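Local atomic coordinates of endoglucanase (Bacillus akibai, PDB entry 1UWW), a protein that hydrolyses internal beta-1,4-glucosidic linkages in cellulose and related beta-glucans, and through the family 28 carbohydrate-binding module in this chain attaches to non-crystalline cellulose. Residues W30-A33 with G37-T40; F111-P114 with W119-A122. All coordinates share one frame; numbering follows the deposited sequence.

Interaction 1. Residues W30-A33 with G37-T40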
# COMPACT_ATOMS: atom_id res chain seq x y z
N TRP A 30 -22.34 -7.55 3.65
CA TRP A 30 -21.44 -6.41 3.40
C TRP A 30 -22.12 -5.09 3.73
O TRP A 30 -23.28 -4.87 3.39
CB TRP A 30 -20.97 -6.43 1.95
CG TRP A 30 -20.01 -7.54 1.67
CD1 TRP A 30 -20.30 -8.82 1.32
CD2 TRP A 30 -18.60 -7.45 1.79
NE1 TRP A 30 -19.13 -9.54 1.19
CE2 TRP A 30 -18.08 -8.73 1.51
CE3 TRP A 30 -17.71 -6.44 2.16
CZ2 TRP A 30 -16.71 -9.00 1.54
CZ3 TRP A 30 -16.36 -6.70 2.19
CH2 TRP A 30 -15.86 -7.99 1.88
N ASP A 31 -21.36 -4.18 4.33
CA ASP A 31 -21.87 -2.88 4.73
C ASP A 31 -20.72 -1.90 4.75
O ASP A 31 -19.56 -2.26 4.50
CB ASP A 31 -22.46 -3.00 6.13
CG ASP A 31 -23.57 -2.02 6.40
OD1 ASP A 31 -23.77 -1.06 5.64
OD2 ASP A 31 -24.34 -2.18 7.40
N TRP A 32 -21.01 -0.64 5.03
CA TRP A 32 -19.98 0.36 5.23
C TRP A 32 -19.35 0.22 6.61
O TRP A 32 -20.06 0.07 7.62
CB TRP A 32 -20.54 1.77 5.09
CG TRP A 32 -20.96 2.13 3.73
CD1 TRP A 32 -22.21 2.55 3.33
CD2 TRP A 32 -20.16 2.13 2.52
NE1 TRP A 32 -22.23 2.80 1.99
CE2 TRP A 32 -20.99 2.55 1.46
CE3 TRP A 32 -18.82 1.84 2.24
CZ2 TRP A 32 -20.52 2.70 0.16
CZ3 TRP A 32 -18.37 1.97 0.95
CH2 TRP A 32 -19.22 2.41 -0.08
N ALA A 33 -18.02 0.30 6.70
CA ALA A 33 -17.35 0.48 7.98
C ALA A 33 -17.76 1.84 8.55
O ALA A 33 -18.03 2.77 7.79
CB ALA A 33 -15.85 0.39 7.82
N GLY A 37 -15.32 6.90 4.34
CA GLY A 37 -15.52 8.26 3.86
C GLY A 37 -16.68 8.41 2.88
O GLY A 37 -17.04 9.52 2.46
N VAL A 38 -17.25 7.29 2.46
CA VAL A 38 -18.37 7.27 1.54
C VAL A 38 -19.41 6.36 2.17
O VAL A 38 -19.11 5.23 2.56
CB VAL A 38 -17.95 6.73 0.15
CG1 VAL A 38 -19.17 6.47 -0.75
CG2 VAL A 38 -16.95 7.69 -0.51
N LYS A 39 -20.64 6.85 2.27
CA LYS A 39 -21.72 6.07 2.85
C LYS A 39 -22.98 6.11 1.98
O LYS A 39 -24.09 5.91 2.49
CB LYS A 39 -21.95 6.51 4.30
CG LYS A 39 -20.77 6.12 5.21
CD LYS A 39 -21.12 6.06 6.66
CE LYS A 39 -19.90 5.85 7.54
NZ LYS A 39 -20.12 6.32 8.95
N THR A 40 -22.74 6.27 0.68
CA THR A 40 -23.78 6.29 -0.37
C THR A 40 -24.50 4.92 -0.49
O THR A 40 -24.03 3.91 0.01
CB THR A 40 -23.15 6.71 -1.79
OG1 THR A 40 -22.12 5.78 -2.22
CG2 THR A 40 -22.44 8.05 -1.77
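The indole of W32 lies against the backbone of V38-T40, an example of how the loop that follows an edge strand of a beta-sandwich, here the carbohydrate-binding module, can fold back over a side chain of that strand. Strand 30-32 borders one sheet of the sandwich, and the chain folds back on itself before entering strand 43-47 of the other. Before the tryptophan comes D31, whose role is indirect: its OD1 accepts a hydrogen bond from the backbone N of W32 at 2.9 Å, while salt bridges to R27 and K13 hold the carboxylate. W32 then does most of the work. With CG beside the backbone N (chi1 -68°), the ring projects to the loop and meets it in two ways. Over one face sits the carbonyl oxygen of V38, nearly central and 3.3 Å from W32 CD2, an oxygen that also accepts a hydrogen bond from S36 OG. The same face, nearer its rim, receives K39 CA, which makes a CH-pi contact 3.7 Å from the centroid of the five-membered ring. At the edge, NE1 reaches T40 O in a 2.9 Å hydrogen bond (N-H...O 158°) that runs in the ring plane and also in the carbonyl plane. Face and edge together fix the rotation of the indole. V38 adds a looser apolar touch, CG1 to W32 CZ2 at 4.1 Å, and W55 meets the indole edge-to-face. The first segment ends at A33, where the extended K39 chain passes on its way to G34 O, placing CE 3.6 Å from A33 O.

Interaction 2. Residues F111-P114 with W119-A122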
# COMPACT_ATOMS: atom_id res chain seq x y z
N PHE A 111 -7.93 -7.03 8.47
CA PHE A 111 -8.74 -7.81 9.38
C PHE A 111 -8.57 -7.29 10.79
O PHE A 111 -7.60 -6.59 11.09
CB PHE A 111 -8.33 -9.30 9.36
CG PHE A 111 -8.41 -9.93 8.01
CD1 PHE A 111 -9.63 -10.30 7.46
CD2 PHE A 111 -7.27 -10.16 7.27
CE1 PHE A 111 -9.68 -10.89 6.20
CE2 PHE A 111 -7.34 -10.76 6.03
CZ PHE A 111 -8.53 -11.10 5.51
N GLN A 112 -9.49 -7.62 11.66
CA GLN A 112 -9.41 -7.16 13.04
C GLN A 112 -9.50 -8.31 14.07
O GLN A 112 -10.43 -8.34 14.90
CB GLN A 112 -10.51 -6.11 13.27
CG GLN A 112 -10.47 -4.94 12.31
CD GLN A 112 -11.23 -3.76 12.85
OE1 GLN A 112 -12.37 -3.53 12.48
NE2 GLN A 112 -10.61 -3.03 13.76
N PRO A 113 -8.53 -9.21 14.08
CA PRO A 113 -8.50 -10.30 15.06
C PRO A 113 -8.31 -9.76 16.49
O PRO A 113 -7.34 -9.07 16.73
CB PRO A 113 -7.26 -11.12 14.67
CG PRO A 113 -6.43 -10.19 13.82
CD PRO A 113 -7.35 -9.23 13.19
N PRO A 114 -9.23 -10.05 17.41
CA PRO A 114 -9.02 -9.63 18.81
C PRO A 114 -7.71 -10.13 19.43
O PRO A 114 -7.21 -9.49 20.34
CB PRO A 114 -10.23 -10.24 19.54
CG PRO A 114 -11.26 -10.35 18.51
CD PRO A 114 -10.52 -10.73 17.22
N TRP A 119 -6.17 -5.39 14.50
CA TRP A 119 -5.66 -4.78 13.26
C TRP A 119 -4.51 -5.59 12.73
O TRP A 119 -3.43 -5.62 13.33
CB TRP A 119 -5.19 -3.33 13.47
CG TRP A 119 -4.93 -2.63 12.19
CD1 TRP A 119 -3.79 -2.66 11.43
CD2 TRP A 119 -5.84 -1.80 11.49
NE1 TRP A 119 -3.97 -1.92 10.29
CE2 TRP A 119 -5.22 -1.36 10.30
CE3 TRP A 119 -7.14 -1.37 11.75
CZ2 TRP A 119 -5.84 -0.50 9.39
CZ3 TRP A 119 -7.76 -0.53 10.85
CH2 TRP A 119 -7.11 -0.10 9.68
N VAL A 120 -4.73 -6.26 11.61
CA VAL A 120 -3.67 -6.79 10.78
C VAL A 120 -4.00 -6.38 9.35
O VAL A 120 -5.15 -6.26 8.97
CB VAL A 120 -3.49 -8.32 10.89
CG1 VAL A 120 -3.16 -8.74 12.31
CG2 VAL A 120 -4.69 -9.07 10.37
N GLN A 121 -2.99 -6.22 8.54
CA GLN A 121 -3.17 -5.71 7.20
C GLN A 121 -2.39 -6.54 6.21
O GLN A 121 -1.24 -6.90 6.47
CB GLN A 121 -2.69 -4.26 7.18
CG GLN A 121 -2.97 -3.50 5.92
CD GLN A 121 -2.72 -2.01 6.07
OE1 GLN A 121 -2.74 -1.48 7.19
NE2 GLN A 121 -2.53 -1.33 4.95
N ALA A 122 -2.96 -6.86 5.05
CA ALA A 122 -2.19 -7.53 4.03
C ALA A 122 -1.07 -6.58 3.62
O ALA A 122 -1.31 -5.37 3.39
CB ALA A 122 -3.04 -7.88 2.85
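F111 and V120 form an antiparallel hydrogen-bonded pair where strand 104-111 ends and strand 120-129 begins. Both bonds of the pair are present: F111 N gives to V120 O and V120 N to F111 O, each at 2.9 Å, the second almost straight (N-H...O 170°). F111 O has another neighbour in W119 CA, whose C-H approaches it at a CA...O distance of 3.4 Å, a second, softer contact on the same acceptor. The tight part lies on the face bearing the F111 and V120 side chains. There V120 CG2, in the crowded position between its backbone N and carbonyl carbon, is flanked by F111 CB at 3.8 Å and P113 CD at 3.9 Å, and also lies near the edge of the phenyl ring. CG1 of the same valine meets P113 CG at 3.9 Å. L163 and I157 continue this apolar patch, touching F111 and V120 respectively. Q112 and W119, both partly exposed, make a looser pairing. Their side chains approach only as near as 4.3 Å, from Q112 NE2 to W119 CE3, and the amide is engaged instead by Y118 O and N165 ND2. The indole NE1 makes a weak bond to Q121 OE1, while W119 O accepts a hydrogen bond from N156 ND2 of the second subunit. Two consecutive antiparallel strands, 104-111 and 120-129, whose pairing closes at F111 and V120 before an irregular connection, make a beta-hairpin at the margin of the five-stranded sheet of the beta-sandwich.

Overall arrangement
Interactions 1 and 2 both reach the five-stranded antiparallel sheet, at the two strands outermost within this chain, 30-32 and 120-129; their centres stand 19 Å apart and they do not touch. Interaction 1 is a surface contact with no strand pairing across it: one aromatic side chain is held by the backbone of a neighbouring loop through its face and its N-H. Interaction 2 is buried and reverses that balance, since paired main chains supply the strong bonds and apolar side chains pack beside them. A subunit partner, too, distinguishes them: residues of the second copy meet 119-122, whereas no other protein chain touches 30-33 or 37-40.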